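Local coordinates for lipoate-protein ligase, putative (Streptococcus pneumoniae, PDB 1VQZ) that is a putative member of the lipoate-protein ligase family, with a catalytic domain probably related in fold to class II aminoacyl-tRNA synthetases, at residues Q42-W47 against Y96-K101; K111-P116 against D211-Y216. All blocks are in the same frame, centred on the assembly; numbering follows the deposited sequence.

Contact 1. Residues Q42-W47 against Y96-K101; sequences QIFLLW and YTIISK
Leu45 lies alongside Thr97, its CD2 resting 3.6 Å from Thr97 CB. A chi1 of 53° holds the leucine CG between the backbone N and the carbonyl carbon, 3.7 Å from Thr97 CB. Beyond this pair Trp47 reaches across from its own strand and turns the edge of its indole to the threonine: NE1 donates to Thr97 OG1 over 2.9 Å, with the oxygen in the ring plane and an angle at hydrogen of 173°. A threonine fits here because its methyl branch meets leucine CD2 while its hydroxyl receives the indole N-H.

The strands are antiparallel neighbours in the main mixed sheet of the catalytic domain. Leu45 with Thr97 and Ile43 with Ile99 each exchange two backbone N-H...O bonds, four in all, and the isoleucine CB atoms are 4.1 Å apart on the same face. Beta-branched isoleucines suit this extended backbone, and helix 23-36 packs on Leu45 and Trp47. On the reverse face, Leu46 CD2 meets Tyr96 CB at 3.7 Å, and Phe44 presents its ring edge to Ile98 CG1. The phenol of Tyr96 leads away from strand 42-47 to hydrogen-bond with Asn146.

Thr97 OG1 is also hydrogen-bonded to Glu30 of helix 23-36. The buried hydroxyl is therefore held by two polar partners, which should fix its rotation and offset the cost of placing it among hydrocarbon.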
# COMPACT_ATOMS: atom_id res chain seq x y z
N GLN A 42 10.21 -12.75 -11.86
CA GLN A 42 10.08 -11.29 -11.92
C GLN A 42 8.92 -10.92 -12.79
O GLN A 42 8.82 -11.38 -13.95
CB GLN A 42 11.31 -10.64 -12.58
CG GLN A 42 12.52 -10.52 -11.71
CD GLN A 42 13.33 -11.78 -11.69
OE1 GLN A 42 13.42 -12.50 -12.69
NE2 GLN A 42 13.92 -12.07 -10.53
N ILE A 43 8.08 -10.04 -12.27
CA ILE A 43 6.85 -9.61 -12.95
C ILE A 43 6.68 -8.11 -12.83
O ILE A 43 6.87 -7.52 -11.76
CB ILE A 43 5.54 -10.33 -12.41
CG1 ILE A 43 5.66 -11.86 -12.47
CG2 ILE A 43 4.33 -9.86 -13.22
CD1 ILE A 43 4.56 -12.62 -11.78
N PHE A 44 6.35 -7.49 -13.97
CA PHE A 44 6.15 -6.05 -14.09
C PHE A 44 4.78 -5.78 -14.73
O PHE A 44 4.39 -6.42 -15.73
CB PHE A 44 7.26 -5.41 -14.94
CG PHE A 44 7.07 -3.91 -15.19
CD1 PHE A 44 7.10 -3.00 -14.13
CD2 PHE A 44 6.83 -3.41 -16.49
CE1 PHE A 44 6.89 -1.63 -14.37
CE2 PHE A 44 6.62 -2.03 -16.71
CZ PHE A 44 6.66 -1.16 -15.66
N LEU A 45 4.06 -4.84 -14.15
CA LEU A 45 2.86 -4.27 -14.79
C LEU A 45 2.57 -2.84 -14.41
O LEU A 45 2.90 -2.39 -13.31
CB LEU A 45 1.59 -5.10 -14.54
CG LEU A 45 1.14 -5.50 -13.15
CD1 LEU A 45 -0.32 -5.87 -13.15
CD2 LEU A 45 1.99 -6.71 -12.65
N LEU A 46 1.93 -2.16 -15.37
CA LEU A 46 1.38 -0.80 -15.22
C LEU A 46 -0.14 -0.84 -15.45
O LEU A 46 -0.60 -1.51 -16.33
CB LEU A 46 2.02 0.13 -16.23
CG LEU A 46 3.54 0.25 -16.19
CD1 LEU A 46 4.15 0.92 -17.44
CD2 LEU A 46 3.93 0.95 -14.94
N TRP A 47 -0.90 -0.12 -14.63
CA TRP A 47 -2.35 -0.17 -14.69
C TRP A 47 -3.03 1.01 -14.00
O TRP A 47 -2.41 1.76 -13.27
CB TRP A 47 -2.85 -1.51 -14.13
CG TRP A 47 -2.25 -1.88 -12.81
CD1 TRP A 47 -0.98 -2.35 -12.55
CD2 TRP A 47 -2.89 -1.75 -11.56
NE1 TRP A 47 -0.82 -2.57 -11.21
CE2 TRP A 47 -1.97 -2.20 -10.57
CE3 TRP A 47 -4.16 -1.34 -11.17
CZ2 TRP A 47 -2.30 -2.23 -9.20
CZ3 TRP A 47 -4.49 -1.37 -9.78
CH2 TRP A 47 -3.57 -1.85 -8.83
N TYR A 96 1.99 1.10 -10.69
CA TYR A 96 3.05 0.19 -11.13
C TYR A 96 3.14 -0.93 -10.12
O TYR A 96 2.86 -0.74 -8.90
CB TYR A 96 4.43 0.90 -11.30
CG TYR A 96 5.02 1.43 -10.00
CD1 TYR A 96 4.73 2.72 -9.55
CD2 TYR A 96 5.83 0.61 -9.21
CE1 TYR A 96 5.25 3.18 -8.33
CE2 TYR A 96 6.33 1.04 -8.02
CZ TYR A 96 6.05 2.31 -7.57
OH TYR A 96 6.61 2.68 -6.37
N THR A 97 3.57 -2.10 -10.62
CA THR A 97 3.80 -3.29 -9.80
C THR A 97 5.10 -3.98 -10.20
O THR A 97 5.28 -4.30 -11.35
CB THR A 97 2.68 -4.27 -10.04
OG1 THR A 97 1.45 -3.64 -9.72
CG2 THR A 97 2.85 -5.50 -9.23
N ILE A 98 6.01 -4.17 -9.25
CA ILE A 98 7.29 -4.85 -9.45
C ILE A 98 7.35 -6.01 -8.45
O ILE A 98 7.52 -5.80 -7.27
CB ILE A 98 8.45 -3.90 -9.17
CG1 ILE A 98 8.25 -2.60 -9.94
CG2 ILE A 98 9.80 -4.52 -9.53
CD1 ILE A 98 9.10 -1.49 -9.40
N ILE A 99 7.23 -7.23 -8.96
CA ILE A 99 7.30 -8.46 -8.18
C ILE A 99 8.54 -9.26 -8.47
O ILE A 99 8.95 -9.42 -9.65
CB ILE A 99 6.09 -9.32 -8.48
CG1 ILE A 99 4.81 -8.62 -7.99
CG2 ILE A 99 6.22 -10.71 -7.88
CD1 ILE A 99 3.59 -8.95 -8.83
N SER A 100 9.15 -9.78 -7.41
CA SER A 100 10.43 -10.53 -7.55
C SER A 100 10.57 -11.58 -6.47
O SER A 100 10.24 -11.34 -5.31
CB SER A 100 11.63 -9.61 -7.47
OG SER A 100 11.62 -9.00 -6.19
N LYS A 101 10.99 -12.75 -6.88
CA LYS A 101 11.50 -13.76 -6.01
C LYS A 101 12.69 -13.20 -5.25
O LYS A 101 13.58 -12.55 -5.82
CB LYS A 101 11.96 -14.96 -6.84
CG LYS A 101 12.57 -16.12 -6.04
CD LYS A 101 12.99 -17.28 -6.96
CE LYS A 101 13.49 -18.47 -6.14
NZ LYS A 101 13.59 -19.75 -6.93

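Contact 2. Residues K111-P116 against D211-Y216; sequences KSFSTP and DLLLEY. With EDO (1,2-ethanediol), chain E.
Pro116 and Tyr216 meet at about a right angle, the proline ring pressing on the phenol where Pro116 CB comes to 3.3 Å from Tyr216 CD1, a tight fit. Pro116 CA is almost as close to Tyr216 CE1, at 3.4 Å, and the carbonyl oxygen of Pro116 stands over the centre of one ring face, 4.2 Å above it. That oxygen has a hydrogen-bonding partner in Thr120 OG1, one turn further along its own helix. Tyrosine chi1 (-166°) sets CG anti to the backbone N; the ring lies against helix 110-123, and its hydroxyl is hydrogen-bonded to Asn119 ND2.

Leu213, one turn before Tyr216, adds a branched apolar group: CD2 lies 4.0 Å from Pro116 O, while CD1 touches Phe113 CZ at the same distance. Two helices of the catalytic domain, 110-123 and 206-220, both pack on the sheet face that carries Phe44 and Leu46; the segments cross at 114°, their axes 10.6 Å apart. Tyr216, Leu213 and Phe113 reach across that distance, while Pro116 offers a compact ring and its backbone. The contact is apolar, without a hydrogen bond.

A proline is accommodated inside helix 110-123 at the cost of a kink, since its nitrogen has no hydrogen to give to the preceding turn. Away from this contact, Glu215 OE2 accepts a hydrogen bond of 3.2 Å from O1 of a bound 1,2-ethanediol, probably a crystallisation additive.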
# COMPACT_ATOMS: atom_id res chain seq x y z
N LYS A 111 14.01 0.63 -6.74
CA LYS A 111 15.29 1.20 -7.14
C LYS A 111 15.61 0.90 -8.60
O LYS A 111 16.06 1.78 -9.31
CB LYS A 111 16.42 0.65 -6.28
CG LYS A 111 16.34 1.08 -4.83
N SER A 112 15.40 -0.33 -9.05
CA SER A 112 15.75 -0.65 -10.42
C SER A 112 14.77 -0.06 -11.44
O SER A 112 15.17 0.27 -12.55
CB SER A 112 15.95 -2.17 -10.60
OG SER A 112 14.82 -2.94 -10.28
N PHE A 113 13.50 0.09 -11.06
CA PHE A 113 12.45 0.73 -11.90
C PHE A 113 12.68 2.24 -12.03
O PHE A 113 12.35 2.86 -13.05
CB PHE A 113 11.09 0.45 -11.25
CG PHE A 113 9.90 1.14 -11.89
CD1 PHE A 113 9.54 0.88 -13.20
CD2 PHE A 113 9.11 2.03 -11.14
CE1 PHE A 113 8.39 1.49 -13.77
CE2 PHE A 113 7.97 2.65 -11.69
CZ PHE A 113 7.60 2.39 -13.00
N SER A 114 13.28 2.80 -11.00
CA SER A 114 13.42 4.24 -10.87
C SER A 114 14.27 4.83 -12.00
O SER A 114 14.04 5.94 -12.44
CB SER A 114 14.04 4.55 -9.50
OG SER A 114 15.45 4.36 -9.54
N THR A 115 15.27 4.08 -12.47
CA THR A 115 16.10 4.53 -13.57
C THR A 115 15.31 4.65 -14.87
O THR A 115 15.36 5.71 -15.52
CB THR A 115 17.41 3.68 -13.73
OG1 THR A 115 18.36 4.14 -12.77
CG2 THR A 115 18.02 3.87 -15.10
N PRO A 116 14.61 3.57 -15.27
CA PRO A 116 13.63 3.65 -16.36
C PRO A 116 12.65 4.83 -16.25
O PRO A 116 12.43 5.52 -17.26
CB PRO A 116 12.91 2.30 -16.28
CG PRO A 116 13.91 1.38 -15.74
CD PRO A 116 14.72 2.18 -14.76
N ASP A 211 2.87 3.60 -21.99
CA ASP A 211 3.46 2.85 -23.07
C ASP A 211 4.94 3.18 -23.27
O ASP A 211 5.71 2.28 -23.60
CB ASP A 211 2.63 3.03 -24.33
CG ASP A 211 1.25 2.36 -24.21
OD1 ASP A 211 1.01 1.66 -23.21
OD2 ASP A 211 0.41 2.49 -25.12
N LEU A 212 5.35 4.44 -23.07
CA LEU A 212 6.79 4.80 -23.12
C LEU A 212 7.55 4.11 -22.00
O LEU A 212 8.64 3.62 -22.21
CB LEU A 212 7.00 6.30 -22.99
CG LEU A 212 6.80 7.17 -24.22
CD1 LEU A 212 6.65 8.69 -23.82
CD2 LEU A 212 7.87 7.00 -25.26
N LEU A 213 6.96 4.05 -20.81
CA LEU A 213 7.60 3.31 -19.71
C LEU A 213 7.78 1.82 -20.03
O LEU A 213 8.85 1.26 -19.79
CB LEU A 213 6.81 3.44 -18.42
CG LEU A 213 7.05 4.59 -17.49
CD1 LEU A 213 6.22 4.32 -16.24
CD2 LEU A 213 8.56 4.72 -17.16
N LEU A 214 6.72 1.20 -20.53
CA LEU A 214 6.77 -0.22 -20.87
C LEU A 214 7.80 -0.39 -21.97
O LEU A 214 8.65 -1.30 -21.89
CB LEU A 214 5.40 -0.75 -21.31
CG LEU A 214 5.38 -2.26 -21.65
CD1 LEU A 214 5.71 -3.10 -20.40
CD2 LEU A 214 4.05 -2.73 -22.23
N GLU A 215 7.77 0.47 -22.98
CA GLU A 215 8.78 0.39 -24.07
C GLU A 215 10.20 0.51 -23.50
O GLU A 215 11.12 -0.25 -23.87
CB GLU A 215 8.53 1.45 -25.18
CG GLU A 215 7.52 1.01 -26.29
CD GLU A 215 7.92 -0.33 -27.04
OE1 GLU A 215 9.05 -0.39 -27.62
OE2 GLU A 215 7.11 -1.30 -27.05
N TYR A 216 10.40 1.42 -22.56
CA TYR A 216 11.69 1.46 -21.89
C TYR A 216 12.05 0.16 -21.18
O TYR A 216 13.21 -0.31 -21.28
CB TYR A 216 11.77 2.61 -20.88
CG TYR A 216 13.19 2.88 -20.44
CD1 TYR A 216 13.80 2.08 -19.46
CD2 TYR A 216 13.94 3.90 -21.02
CE1 TYR A 216 15.12 2.31 -19.06
CE2 TYR A 216 15.27 4.14 -20.61
CZ TYR A 216 15.85 3.33 -19.63
OH TYR A 216 17.13 3.58 -19.22
C1 EDO E . 3.75 -0.78 -25.22
O1 EDO E . 4.52 0.19 -25.91
C2 EDO E . 2.65 -1.32 -26.12
O2 EDO E . 2.07 -2.50 -25.52

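Overall arrangement
Contacts 1 and 2 have centres about 11 Å apart and share one apolar layer within the catalytic domain. Strand 93-101 is followed in the chain by helix 110-123, which brings Phe113 of contact 2 onto the face that carries Phe44, Tyr96 and Ile98. Its ring stacks with that of Tyr96 (Phe113 CE2 to Tyr96 CG 3.6 Å) and meets Phe44 at about 45° (CE1 to CE1 3.5 Å), while Phe113 CB abuts Ile98 CD1 at 3.3 Å. Helix 206-220 joins in through Leu213, whose CB is 3.8 Å from Leu46 CD1. A separate 1,2-ethanediol, probably also from the crystallisation liquor, lies about 4 Å from the side chain of Trp47 in contact 1.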